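Local coordinates for UPF0303 protein YBR137W (Saccharomyces cerevisiae, PDB 4CLC) that is of unknown function but belongs to the HbpS-like UPF0303 family of the GAF clan, is cytoplasmic, and forms a ten-chain assembly, at residues D[37-42]-D[69-74]; D[32-37]-D[61-66]; D[44-49]-D[144-149]. One frame throughout, in Å; residues are numbered along the deposited sequence.

Interaction 1: residues D[37-42]-D[69-74]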
ATOM      1  N   GLN D  37      34.348 -16.791   5.707  1.00 40.61           N
ATOM      2  CA  GLN D  37      35.466 -16.977   4.800  1.00 46.62           C
ATOM      3  C   GLN D  37      35.136 -18.049   3.774  1.00 50.69           C
ATOM      4  O   GLN D  37      35.464 -17.915   2.581  1.00 44.86           O
ATOM      5  CB  GLN D  37      36.732 -17.343   5.575  1.00 49.16           C
ATOM      6  CG  GLN D  37      37.995 -17.337   4.736  1.00 47.62           C
ATOM      7  CD  GLN D  37      38.284 -15.986   4.085  1.00 52.32           C
ATOM      8  OE1 GLN D  37      38.041 -14.924   4.668  1.00 53.81           O
ATOM      9  NE2 GLN D  37      38.821 -16.026   2.869  1.00 58.53           N
ATOM     10  N   ASP D  38      34.487 -19.109   4.256  1.00 47.32           N
ATOM     11  CA  ASP D  38      33.927 -20.121   3.377  1.00 46.90           C
ATOM     12  C   ASP D  38      33.093 -19.463   2.295  1.00 47.34           C
ATOM     13  O   ASP D  38      33.181 -19.816   1.122  1.00 50.79           O
ATOM     14  CB  ASP D  38      33.084 -21.112   4.171  1.00 45.91           C
ATOM     15  CG  ASP D  38      33.929 -22.003   5.038  1.00 50.48           C
ATOM     16  OD1 ASP D  38      35.141 -22.106   4.754  1.00 59.47           O
ATOM     17  OD2 ASP D  38      33.399 -22.616   5.983  1.00 49.10           O
ATOM     18  N   ALA D  39      32.294 -18.485   2.695  1.00 46.62           N
ATOM     19  CA  ALA D  39      31.485 -17.747   1.745  1.00 46.01           C
ATOM     20  C   ALA D  39      32.366 -17.108   0.693  1.00 42.93           C
ATOM     21  O   ALA D  39      32.114 -17.239  -0.495  1.00 46.20           O
ATOM     22  CB  ALA D  39      30.649 -16.689   2.456  1.00 43.50           C
ATOM     23  N   PHE D  40      33.408 -16.417   1.131  1.00 43.91           N
ATOM     24  CA  PHE D  40      34.210 -15.646   0.203  1.00 44.08           C
ATOM     25  C   PHE D  40      35.022 -16.575  -0.697  1.00 48.74           C
ATOM     26  O   PHE D  40      35.191 -16.327  -1.900  1.00 44.16           O
ATOM     27  CB  PHE D  40      35.132 -14.684   0.952  1.00 43.94           C
ATOM     28  CG  PHE D  40      35.963 -13.829   0.040  1.00 46.35           C
ATOM     29  CD1 PHE D  40      35.387 -12.773  -0.650  1.00 42.52           C
ATOM     30  CD2 PHE D  40      37.316 -14.098  -0.150  1.00 42.81           C
ATOM     31  CE1 PHE D  40      36.135 -11.984  -1.497  1.00 42.67           C
ATOM     32  CE2 PHE D  40      38.069 -13.323  -1.001  1.00 41.20           C
ATOM     33  CZ  PHE D  40      37.482 -12.254  -1.675  1.00 44.94           C
ATOM     34  N   ASP D  41      35.532 -17.645  -0.098  1.00 48.09           N
ATOM     35  CA  ASP D  41      36.266 -18.625  -0.859  1.00 45.44           C
ATOM     36  C   ASP D  41      35.335 -19.212  -1.903  1.00 48.23           C
ATOM     37  O   ASP D  41      35.648 -19.178  -3.098  1.00 54.16           O
ATOM     38  CB  ASP D  41      36.859 -19.701   0.055  1.00 44.68           C
ATOM     39  CG  ASP D  41      37.952 -19.152   0.953  1.00 48.36           C
ATOM     40  OD1 ASP D  41      38.569 -18.131   0.556  1.00 46.38           O
ATOM     41  OD2 ASP D  41      38.193 -19.725   2.045  1.00 45.82           O
ATOM     42  N   LEU D  42      34.175 -19.702  -1.467  1.00 44.75           N
ATOM     43  CA  LEU D  42      33.225 -20.317  -2.389  1.00 45.43           C
ATOM     44  C   LEU D  42      32.813 -19.380  -3.524  1.00 44.86           C
ATOM     45  O   LEU D  42      32.744 -19.794  -4.675  1.00 48.60           O
ATOM     46  CB  LEU D  42      31.979 -20.792  -1.653  1.00 45.63           C
ATOM     47  CG  LEU D  42      30.858 -21.202  -2.611  1.00 45.81           C
ATOM     48  CD1 LEU D  42      31.275 -22.443  -3.376  1.00 45.80           C
ATOM     49  CD2 LEU D  42      29.568 -21.435  -1.866  1.00 45.75           C
ATOM     50  N   HIS D  69      20.425 -11.827   4.351  1.00 43.52           N
ATOM     51  CA  HIS D  69      21.748 -11.236   4.531  1.00 42.15           C
ATOM     52  C   HIS D  69      22.725 -11.691   3.429  1.00 38.66           C
ATOM     53  O   HIS D  69      23.009 -12.876   3.279  1.00 38.66           O
ATOM     54  CB  HIS D  69      22.295 -11.594   5.929  1.00 38.66           C
ATOM     55  CG  HIS D  69      23.680 -11.081   6.183  1.00 38.66           C
ATOM     56  ND1 HIS D  69      24.144  -9.891   5.662  1.00 43.14           N
ATOM     57  CD2 HIS D  69      24.709 -11.607   6.894  1.00 38.66           C
ATOM     58  CE1 HIS D  69      25.395  -9.703   6.039  1.00 42.28           C
ATOM     59  NE2 HIS D  69      25.762 -10.726   6.792  1.00 40.79           N
ATOM     60  N   CYS D  70      23.281 -10.730   2.701  1.00 38.66           N
ATOM     61  CA  CYS D  70      24.176 -11.042   1.601  1.00 38.66           C
ATOM     62  C   CYS D  70      25.610 -11.166   2.099  1.00 38.66           C
ATOM     63  O   CYS D  70      26.139 -10.229   2.672  1.00 40.42           O
ATOM     64  CB  CYS D  70      24.067  -9.973   0.525  1.00 38.66           C
ATOM     65  SG  CYS D  70      25.082 -10.255  -0.915  1.00 47.40           S
ATOM     66  N   LEU D  71      26.202 -12.346   1.961  1.00 38.66           N
ATOM     67  CA  LEU D  71      27.610 -12.547   2.279  1.00 38.66           C
ATOM     68  C   LEU D  71      28.531 -12.188   1.102  1.00 40.93           C
ATOM     69  O   LEU D  71      29.638 -11.682   1.294  1.00 38.66           O
ATOM     70  CB  LEU D  71      27.842 -13.984   2.727  1.00 38.66           C
ATOM     71  CG  LEU D  71      26.886 -14.437   3.832  1.00 42.30           C
ATOM     72  CD1 LEU D  71      27.098 -15.886   4.205  1.00 45.28           C
ATOM     73  CD2 LEU D  71      27.021 -13.576   5.065  1.00 43.83           C
ATOM     74  N   PHE D  72      28.065 -12.478  -0.112  1.00 42.88           N
ATOM     75  CA  PHE D  72      28.892 -12.383  -1.318  1.00 38.66           C
ATOM     76  C   PHE D  72      28.112 -11.979  -2.527  1.00 39.62           C
ATOM     77  O   PHE D  72      27.028 -12.482  -2.759  1.00 44.00           O
ATOM     78  CB  PHE D  72      29.570 -13.720  -1.641  1.00 41.91           C
ATOM     79  CG  PHE D  72      30.542 -13.636  -2.782  1.00 38.66           C
ATOM     80  CD1 PHE D  72      31.850 -13.273  -2.562  1.00 38.66           C
ATOM     81  CD2 PHE D  72      30.144 -13.907  -4.076  1.00 44.20           C
ATOM     82  CE1 PHE D  72      32.748 -13.178  -3.611  1.00 38.66           C
ATOM     83  CE2 PHE D  72      31.039 -13.822  -5.133  1.00 39.32           C
ATOM     84  CZ  PHE D  72      32.342 -13.452  -4.893  1.00 41.55           C
ATOM     85  N   ARG D  73      28.686 -11.105  -3.332  1.00 39.94           N
ATOM     86  CA  ARG D  73      28.102 -10.804  -4.626  1.00 39.77           C
ATOM     87  C   ARG D  73      29.207 -10.383  -5.582  1.00 38.75           C
ATOM     88  O   ARG D  73      30.161  -9.720  -5.175  1.00 42.87           O
ATOM     89  CB  ARG D  73      27.038  -9.717  -4.501  1.00 38.66           C
ATOM     90  CG  ARG D  73      26.412  -9.333  -5.811  1.00 38.66           C
ATOM     91  CD  ARG D  73      25.437 -10.394  -6.291  1.00 43.18           C
ATOM     92  NE  ARG D  73      24.278 -10.531  -5.403  1.00 41.86           N
ATOM     93  CZ  ARG D  73      23.225  -9.722  -5.429  1.00 38.66           C
ATOM     94  NH1 ARG D  73      23.183  -8.709  -6.284  1.00 38.66           N
ATOM     95  NH2 ARG D  73      22.220  -9.930  -4.591  1.00 38.68           N
ATOM     96  N   THR D  74      29.091 -10.781  -6.841  1.00 38.66           N
ATOM     97  CA  THR D  74      30.037 -10.333  -7.850  1.00 38.66           C
ATOM     98  C   THR D  74      29.437 -10.396  -9.236  1.00 38.66           C
ATOM     99  O   THR D  74      28.393 -10.977  -9.460  1.00 39.70           O
ATOM    100  CB  THR D  74      31.356 -11.141  -7.846  1.00 38.66           C
ATOM    101  OG1 THR D  74      32.294 -10.497  -8.705  1.00 38.66           O
ATOM    102  CG2 THR D  74      31.137 -12.537  -8.342  1.00 38.66           C
TER
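F40 and F72 each hold their ring anti to the backbone N (chi1 -178° and -174°), and these two torsions bring the rings together between helix 37-42 and strand 70-74. The F40 side chain leaves the helix along its flank, whereas that of F72 is directed from the strand at the helix. Ring carbon CD1 of F40 lies 4.0 Å from CE1 of F72, almost in the F72 plane, and thus meets the edge of that ring; the two side chains run at a slant to one another. One residue earlier on each segment, CB of A39 points at the strand and rests 3.9 Å from CB of L71, with L71 CD1 at 4.0 Å from the same A39 CB. Consistent with the small side chain of A39, the axes of these short helix and strand segments come within 7.7 Å and run nearly parallel, 15° apart. L71 and F72 can both turn toward the helix because they form a classic beta bulge, both facing I63 of the neighbouring strand 60-64, in a sheet that helix 36-53 covers on one face. No hydrogen bond joins 37-42 to 69-74. Within the helix, Q37 NE2 donates to D41 OD1 over 3.1 Å, reaching it from above the carboxylate plane, while Q37 OE1 accepts from a basic side chain of another chain. A basic side chain of that chain also makes a cation-pi contact with F40, and H69 is bonded through ND1 to an acidic and through NE2 to a polar side chain of the same neighbouring chain.

Interaction 2: residues D[32-37]-D[61-66]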
ATOM      1  N   SER D  32      30.590 -28.778   5.524  1.00 54.20           N
ATOM      2  CA  SER D  32      30.607 -29.147   6.922  1.00 54.42           C
ATOM      3  C   SER D  32      30.818 -27.925   7.782  1.00 54.82           C
ATOM      4  O   SER D  32      30.783 -28.032   9.000  1.00 61.59           O
ATOM      5  CB  SER D  32      31.695 -30.190   7.201  1.00 58.73           C
ATOM      6  OG  SER D  32      31.298 -31.483   6.748  1.00 62.24           O
ATOM      7  N   THR D  33      31.039 -26.767   7.152  1.00 58.58           N
ATOM      8  CA  THR D  33      31.423 -25.566   7.903  1.00 58.96           C
ATOM      9  C   THR D  33      30.681 -24.258   7.576  1.00 58.10           C
ATOM     10  O   THR D  33      29.971 -23.712   8.414  1.00 59.88           O
ATOM     11  CB  THR D  33      32.942 -25.289   7.755  1.00 54.10           C
ATOM     12  OG1 THR D  33      33.304 -25.269   6.364  1.00 59.02           O
ATOM     13  CG2 THR D  33      33.736 -26.348   8.489  1.00 41.45           C
ATOM     14  N   PHE D  34      30.885 -23.716   6.391  1.00 53.47           N
ATOM     15  CA  PHE D  34      30.356 -22.379   6.111  1.00 54.73           C
ATOM     16  C   PHE D  34      30.663 -21.261   7.113  1.00 49.82           C
ATOM     17  O   PHE D  34      29.797 -20.903   7.885  1.00 50.28           O
ATOM     18  CB  PHE D  34      28.853 -22.409   5.950  1.00 50.32           C
ATOM     19  CG  PHE D  34      28.373 -21.385   4.994  1.00 47.86           C
ATOM     20  CD1 PHE D  34      28.985 -21.271   3.756  1.00 44.21           C
ATOM     21  CD2 PHE D  34      27.344 -20.537   5.315  1.00 44.41           C
ATOM     22  CE1 PHE D  34      28.570 -20.335   2.855  1.00 48.15           C
ATOM     23  CE2 PHE D  34      26.915 -19.599   4.412  1.00 46.73           C
ATOM     24  CZ  PHE D  34      27.529 -19.490   3.181  1.00 49.79           C
ATOM     25  N   THR D  35      31.890 -20.743   7.116  1.00 52.14           N
ATOM     26  CA  THR D  35      32.219 -19.476   7.790  1.00 47.72           C
ATOM     27  C   THR D  35      32.055 -18.279   6.869  1.00 48.68           C
ATOM     28  O   THR D  35      31.841 -18.445   5.666  1.00 51.70           O
ATOM     29  CB  THR D  35      33.657 -19.445   8.229  1.00 49.73           C
ATOM     30  OG1 THR D  35      34.478 -19.475   7.045  1.00 50.81           O
ATOM     31  CG2 THR D  35      33.971 -20.629   9.135  1.00 44.45           C
ATOM     32  N   TYR D  36      32.246 -17.073   7.398  1.00 45.16           N
ATOM     33  CA  TYR D  36      32.252 -15.882   6.538  1.00 48.23           C
ATOM     34  C   TYR D  36      33.295 -16.027   5.411  1.00 48.88           C
ATOM     35  O   TYR D  36      33.173 -15.408   4.341  1.00 45.94           O
ATOM     36  CB  TYR D  36      32.567 -14.618   7.341  1.00 45.70           C
ATOM     37  CG  TYR D  36      34.057 -14.470   7.620  1.00 46.65           C
ATOM     38  CD1 TYR D  36      34.627 -15.067   8.726  1.00 48.52           C
ATOM     39  CD2 TYR D  36      34.896 -13.776   6.749  1.00 45.81           C
ATOM     40  CE1 TYR D  36      35.985 -14.966   8.983  1.00 51.08           C
ATOM     41  CE2 TYR D  36      36.264 -13.692   6.986  1.00 47.66           C
ATOM     42  CZ  TYR D  36      36.798 -14.274   8.117  1.00 51.19           C
ATOM     43  OH  TYR D  36      38.146 -14.193   8.384  1.00 49.50           O
ATOM     44  N   GLN D  37      34.348 -16.791   5.707  1.00 40.61           N
ATOM     45  CA  GLN D  37      35.466 -16.977   4.800  1.00 46.62           C
ATOM     46  C   GLN D  37      35.136 -18.049   3.774  1.00 50.69           C
ATOM     47  O   GLN D  37      35.464 -17.915   2.581  1.00 44.86           O
ATOM     48  CB  GLN D  37      36.732 -17.343   5.575  1.00 49.16           C
ATOM     49  CG  GLN D  37      37.995 -17.337   4.736  1.00 47.62           C
ATOM     50  CD  GLN D  37      38.284 -15.986   4.085  1.00 52.32           C
ATOM     51  OE1 GLN D  37      38.041 -14.924   4.668  1.00 53.81           O
ATOM     52  NE2 GLN D  37      38.821 -16.026   2.869  1.00 58.53           N
ATOM     53  N   ILE D  61      26.679 -13.582  -9.399  1.00 38.66           N
ATOM     54  CA  ILE D  61      26.813 -14.654  -8.431  1.00 38.66           C
ATOM     55  C   ILE D  61      26.461 -14.164  -7.031  1.00 38.66           C
ATOM     56  O   ILE D  61      27.040 -13.194  -6.574  1.00 42.62           O
ATOM     57  CB  ILE D  61      28.250 -15.215  -8.437  1.00 38.66           C
ATOM     58  CG1 ILE D  61      28.599 -15.759  -9.819  1.00 38.66           C
ATOM     59  CG2 ILE D  61      28.423 -16.275  -7.378  1.00 38.66           C
ATOM     60  CD1 ILE D  61      30.064 -16.036  -9.994  1.00 42.74           C
ATOM     61  N   ASP D  62      25.526 -14.826  -6.349  1.00 38.66           N
ATOM     62  CA  ASP D  62      25.147 -14.418  -5.003  1.00 38.66           C
ATOM     63  C   ASP D  62      25.315 -15.531  -3.947  1.00 44.39           C
ATOM     64  O   ASP D  62      25.107 -16.716  -4.218  1.00 44.82           O
ATOM     65  CB  ASP D  62      23.698 -13.911  -5.000  1.00 38.66           C
ATOM     66  CG  ASP D  62      23.294 -13.271  -3.663  1.00 42.72           C
ATOM     67  OD1 ASP D  62      22.809 -13.999  -2.767  1.00 38.66           O
ATOM     68  OD2 ASP D  62      23.452 -12.030  -3.520  1.00 40.31           O
ATOM     69  N   ILE D  63      25.700 -15.153  -2.735  1.00 38.66           N
ATOM     70  CA  ILE D  63      25.567 -16.070  -1.613  1.00 41.78           C
ATOM     71  C   ILE D  63      24.882 -15.303  -0.500  1.00 41.59           C
ATOM     72  O   ILE D  63      25.409 -14.298  -0.032  1.00 43.20           O
ATOM     73  CB  ILE D  63      26.922 -16.631  -1.127  1.00 41.01           C
ATOM     74  CG1 ILE D  63      27.615 -17.385  -2.260  1.00 39.86           C
ATOM     75  CG2 ILE D  63      26.734 -17.542   0.088  1.00 38.66           C
ATOM     76  CD1 ILE D  63      28.987 -17.890  -1.894  1.00 38.66           C
ATOM     77  N   SER D  64      23.698 -15.758  -0.096  1.00 38.66           N
ATOM     78  CA  SER D  64      22.947 -15.088   0.943  1.00 38.66           C
ATOM     79  C   SER D  64      22.473 -16.086   1.977  1.00 38.66           C
ATOM     80  O   SER D  64      22.402 -17.278   1.720  1.00 43.20           O
ATOM     81  CB  SER D  64      21.758 -14.334   0.353  1.00 38.66           C
ATOM     82  OG  SER D  64      22.174 -13.282  -0.502  1.00 38.66           O
ATOM     83  N   LEU D  65      22.159 -15.603   3.166  1.00 38.90           N
ATOM     84  CA  LEU D  65      21.580 -16.455   4.176  1.00 38.66           C
ATOM     85  C   LEU D  65      20.099 -16.517   3.900  1.00 38.66           C
ATOM     86  O   LEU D  65      19.591 -15.707   3.130  1.00 38.66           O
ATOM     87  CB  LEU D  65      21.869 -15.914   5.567  1.00 38.66           C
ATOM     88  CG  LEU D  65      23.323 -15.858   5.989  1.00 38.66           C
ATOM     89  CD1 LEU D  65      23.413 -15.403   7.426  1.00 38.66           C
ATOM     90  CD2 LEU D  65      23.942 -17.220   5.814  1.00 44.28           C
ATOM     91  N   PRO D  66      19.394 -17.488   4.507  1.00 38.83           N
ATOM     92  CA  PRO D  66      17.951 -17.584   4.297  1.00 38.66           C
ATOM     93  C   PRO D  66      17.201 -16.366   4.787  1.00 43.31           C
ATOM     94  O   PRO D  66      16.074 -16.145   4.355  1.00 47.55           O
ATOM     95  CB  PRO D  66      17.552 -18.818   5.108  1.00 38.66           C
ATOM     96  CG  PRO D  66      18.717 -19.128   5.958  1.00 40.07           C
ATOM     97  CD  PRO D  66      19.910 -18.644   5.255  1.00 38.66           C
TER
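F34 makes all the contact of 32-37 with 61-66, reaching strand 60-64 and the turn after it with the rim of its ring. Its backbone has a positive phi of 51°, and from this turn in the chain the side chain is directed at the sheet. Ring atom CZ comes 3.7 Å from CG2 of I63, and this methyl lies in the plane of the ring, at its edge. I63 offers the methyl because its CG2 stands anti to the backbone N while CG1 is anti to the carbonyl carbon (chi1 -60°). CE2 of F34 meets CD2 of L65 at 4.1 Å, also near the ring plane; the L65 backbone gives its side chain no direct aim at F34, but the branched end swings nearer. L71 of the adjoining strand touches both F34 and L65, and A144 also touches F34, adding to the buried apolar surroundings of the ring. T35 follows as the N-cap of helix 36-53: its OG1 accepts a weak hydrogen bond from Q37 N, 3.0 Å long and bent to 129°, and its own N is bonded to D38 OD2. Y36 opens the helix with its ring lying against Q37 CB, which sits over the centre of one face at 3.9 Å. Y36 N is bonded to an acidic side chain of one other chain and Y36 OH to a basic side chain of a second, so this end of the helix lies where two neighbouring chains meet it. The contact thus ties the N-capped start of helix 36-53 to the central sheet: F34, the residue before the N-cap, packs on strand 60-64 in a layered alpha/beta fold consistent with the GAF clan.

Interaction 3: residues D[44-49]-D[144-149]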
ATOM      1  N   THR D  44      34.464 -16.796  -4.858  1.00 41.86           N
ATOM      2  CA  THR D  44      35.507 -16.435  -5.816  1.00 47.56           C
ATOM      3  C   THR D  44      35.853 -17.666  -6.639  1.00 45.73           C
ATOM      4  O   THR D  44      36.144 -17.577  -7.830  1.00 42.45           O
ATOM      5  CB  THR D  44      36.783 -15.838  -5.135  1.00 46.33           C
ATOM      6  OG1 THR D  44      37.248 -16.693  -4.089  1.00 49.97           O
ATOM      7  CG2 THR D  44      36.478 -14.480  -4.549  1.00 38.75           C
ATOM      8  N   TYR D  45      35.765 -18.820  -5.993  1.00 45.54           N
ATOM      9  CA  TYR D  45      35.901 -20.099  -6.663  1.00 49.08           C
ATOM     10  C   TYR D  45      34.969 -20.193  -7.878  1.00 51.98           C
ATOM     11  O   TYR D  45      35.411 -20.391  -9.016  1.00 55.26           O
ATOM     12  CB  TYR D  45      35.594 -21.208  -5.662  1.00 48.75           C
ATOM     13  CG  TYR D  45      35.760 -22.612  -6.185  1.00 57.81           C
ATOM     14  CD1 TYR D  45      37.016 -23.115  -6.490  1.00 53.50           C
ATOM     15  CD2 TYR D  45      34.662 -23.455  -6.331  1.00 60.14           C
ATOM     16  CE1 TYR D  45      37.176 -24.413  -6.942  1.00 62.15           C
ATOM     17  CE2 TYR D  45      34.811 -24.757  -6.781  1.00 62.41           C
ATOM     18  CZ  TYR D  45      36.074 -25.231  -7.084  1.00 64.53           C
ATOM     19  OH  TYR D  45      36.236 -26.519  -7.541  1.00 67.75           O
ATOM     20  N   ILE D  46      33.680 -20.017  -7.621  1.00 47.78           N
ATOM     21  CA  ILE D  46      32.677 -19.966  -8.670  1.00 46.69           C
ATOM     22  C   ILE D  46      32.959 -18.854  -9.657  1.00 46.75           C
ATOM     23  O   ILE D  46      32.684 -18.990 -10.850  1.00 51.15           O
ATOM     24  CB  ILE D  46      31.268 -19.755  -8.078  1.00 47.19           C
ATOM     25  CG1 ILE D  46      30.956 -20.843  -7.057  1.00 41.86           C
ATOM     26  CG2 ILE D  46      30.215 -19.703  -9.172  1.00 39.17           C
ATOM     27  CD1 ILE D  46      29.640 -20.653  -6.431  1.00 42.85           C
ATOM     28  N   ARG D  47      33.494 -17.743  -9.165  1.00 46.31           N
ATOM     29  CA  ARG D  47      33.696 -16.601 -10.037  1.00 48.87           C
ATOM     30  C   ARG D  47      34.749 -16.985 -11.046  1.00 49.50           C
ATOM     31  O   ARG D  47      34.617 -16.692 -12.236  1.00 55.36           O
ATOM     32  CB  ARG D  47      34.110 -15.343  -9.265  1.00 44.57           C
ATOM     33  CG  ARG D  47      34.224 -14.099 -10.162  1.00 38.79           C
ATOM     34  CD  ARG D  47      34.713 -12.894  -9.390  1.00 38.66           C
ATOM     35  NE  ARG D  47      34.886 -11.741 -10.259  1.00 38.66           N
ATOM     36  CZ  ARG D  47      35.997 -11.502 -10.936  1.00 43.77           C
ATOM     37  NH1 ARG D  47      37.009 -12.355 -10.834  1.00 52.34           N
ATOM     38  NH2 ARG D  47      36.101 -10.433 -11.717  1.00 38.66           N
ATOM     39  N   ASN D  48      35.781 -17.662 -10.563  1.00 48.26           N
ATOM     40  CA  ASN D  48      36.839 -18.149 -11.430  1.00 52.72           C
ATOM     41  C   ASN D  48      36.229 -19.136 -12.424  1.00 53.93           C
ATOM     42  O   ASN D  48      36.342 -18.966 -13.646  1.00 55.08           O
ATOM     43  CB  ASN D  48      37.954 -18.805 -10.612  1.00 59.10           C
ATOM     44  CG  ASN D  48      38.808 -19.746 -11.444  1.00 78.46           C
ATOM     45  OD1 ASN D  48      38.830 -20.962 -11.211  1.00 92.30           O
ATOM     46  ND2 ASN D  48      39.549 -19.181 -12.399  1.00 74.16           N
ATOM     47  N   ALA D  49      35.549 -20.141 -11.878  1.00 53.38           N
ATOM     48  CA  ALA D  49      34.877 -21.168 -12.669  1.00 49.00           C
ATOM     49  C   ALA D  49      34.021 -20.595 -13.801  1.00 52.47           C
ATOM     50  O   ALA D  49      34.272 -20.898 -14.965  1.00 54.56           O
ATOM     51  CB  ALA D  49      34.053 -22.036 -11.785  1.00 40.63           C
ATOM     52  N   ALA D 144      22.552 -21.724   3.459  1.00 40.62           N
ATOM     53  CA  ALA D 144      22.453 -20.532   2.646  1.00 39.41           C
ATOM     54  C   ALA D 144      21.888 -20.906   1.291  1.00 40.28           C
ATOM     55  O   ALA D 144      21.386 -21.997   1.106  1.00 39.38           O
ATOM     56  CB  ALA D 144      23.806 -19.877   2.503  1.00 43.47           C
ATOM     57  N   CYS D 145      21.942 -19.979   0.354  1.00 38.66           N
ATOM     58  CA  CYS D 145      21.523 -20.253  -0.994  1.00 38.66           C
ATOM     59  C   CYS D 145      22.542 -19.619  -1.952  1.00 43.44           C
ATOM     60  O   CYS D 145      22.953 -18.462  -1.782  1.00 42.40           O
ATOM     61  CB  CYS D 145      20.101 -19.730  -1.223  1.00 38.66           C
ATOM     62  SG  CYS D 145      19.453 -19.856  -2.915  1.00 52.05           S
ATOM     63  N   LEU D 146      22.968 -20.399  -2.940  1.00 38.66           N
ATOM     64  CA  LEU D 146      23.857 -19.924  -3.977  1.00 38.66           C
ATOM     65  C   LEU D 146      23.036 -19.645  -5.221  1.00 38.66           C
ATOM     66  O   LEU D 146      22.247 -20.481  -5.623  1.00 42.89           O
ATOM     67  CB  LEU D 146      24.944 -20.963  -4.246  1.00 40.23           C
ATOM     68  CG  LEU D 146      25.655 -20.998  -5.590  1.00 38.66           C
ATOM     69  CD1 LEU D 146      26.366 -19.702  -5.820  1.00 42.59           C
ATOM     70  CD2 LEU D 146      26.629 -22.123  -5.560  1.00 40.87           C
ATOM     71  N   THR D 147      23.201 -18.472  -5.818  1.00 38.66           N
ATOM     72  CA  THR D 147      22.378 -18.091  -6.950  1.00 38.66           C
ATOM     73  C   THR D 147      23.202 -17.487  -8.067  1.00 44.58           C
ATOM     74  O   THR D 147      23.922 -16.509  -7.859  1.00 43.11           O
ATOM     75  CB  THR D 147      21.298 -17.081  -6.566  1.00 38.66           C
ATOM     76  OG1 THR D 147      20.469 -17.614  -5.533  1.00 38.66           O
ATOM     77  CG2 THR D 147      20.448 -16.762  -7.769  1.00 40.94           C
ATOM     78  N   ILE D 148      23.079 -18.070  -9.257  1.00 41.48           N
ATOM     79  CA  ILE D 148      23.829 -17.625 -10.409  1.00 38.66           C
ATOM     80  C   ILE D 148      22.836 -17.118 -11.424  1.00 42.62           C
ATOM     81  O   ILE D 148      21.695 -17.587 -11.474  1.00 48.08           O
ATOM     82  CB  ILE D 148      24.689 -18.760 -10.974  1.00 40.88           C
ATOM     83  CG1 ILE D 148      25.678 -19.233  -9.907  1.00 40.22           C
ATOM     84  CG2 ILE D 148      25.434 -18.326 -12.207  1.00 38.66           C
ATOM     85  CD1 ILE D 148      26.557 -20.359 -10.346  1.00 41.06           C
ATOM     86  N   SER D 149      23.242 -16.131 -12.205  1.00 38.66           N
ATOM     87  CA  SER D 149      22.357 -15.545 -13.190  1.00 42.49           C
ATOM     88  C   SER D 149      23.131 -15.032 -14.391  1.00 45.01           C
ATOM     89  O   SER D 149      24.192 -14.460 -14.233  1.00 50.24           O
ATOM     90  CB  SER D 149      21.551 -14.402 -12.570  1.00 40.75           C
ATOM     91  OG  SER D 149      21.346 -13.353 -13.507  1.00 39.93           O
TER
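I46 faces strand 144-149 from helix 44-49 and divides its two branches between two residues. Its longer branch ends tip to tip with L146: CD1 of I46 lies 3.5 Å from CD2 of L146 and equally 3.5 Å from L146 CD1, seated against the fork of the leucine. The shorter branch serves I148, with I46 CG2 at 3.9 Å from I148 CD1, these two side chains passing at a slant. The split follows from the isoleucine's first torsion, chi1 -56°, which sets CG1 anti to the carbonyl carbon and CG2 anti to the backbone N. L146 and I148 are alternate residues of one strand and therefore present their side chains on the same face. All three residues are buried, and the contact is wholly apolar. In the next shell, helix 153-168 closes the same layer, S163 touching I46, L164 touching L146 and D156 touching I148, while I61 from strand 60-64 also reaches I46. Backbone bonds of L146 with V132 and of I148 with G130 fix the strand on one side, and that of T147 with D62 on the other. C145, T147 and S149 turn the other way, onto helix 84-98. Helices thus cover both faces of a mixed central sheet, a layered alpha/beta build consistent with the GAF clan to which this family belongs.

Overall arrangement
All three interactions dock helix 36-53, or the turn leading into it, on one sheet: interaction 2 uses the loop just before its N-cap, interaction 1 its first turns and interaction 3 its middle. Interactions 1 and 2 have centres about 5 Å apart and share Q37; R73 NE and D62 OD2 form a salt bridge between their strands. Interaction 3 lies deeper in the chain, its centre about 9 Å from that of interaction 1 and about 10 Å from that of interaction 2. It joins interaction 2 through the sheet, where D62 N lies 2.8 Å from T147 O in a probable hydrogen bond, and interaction 1 through a weak hydrogen bond between R47 NE and T74 OG1.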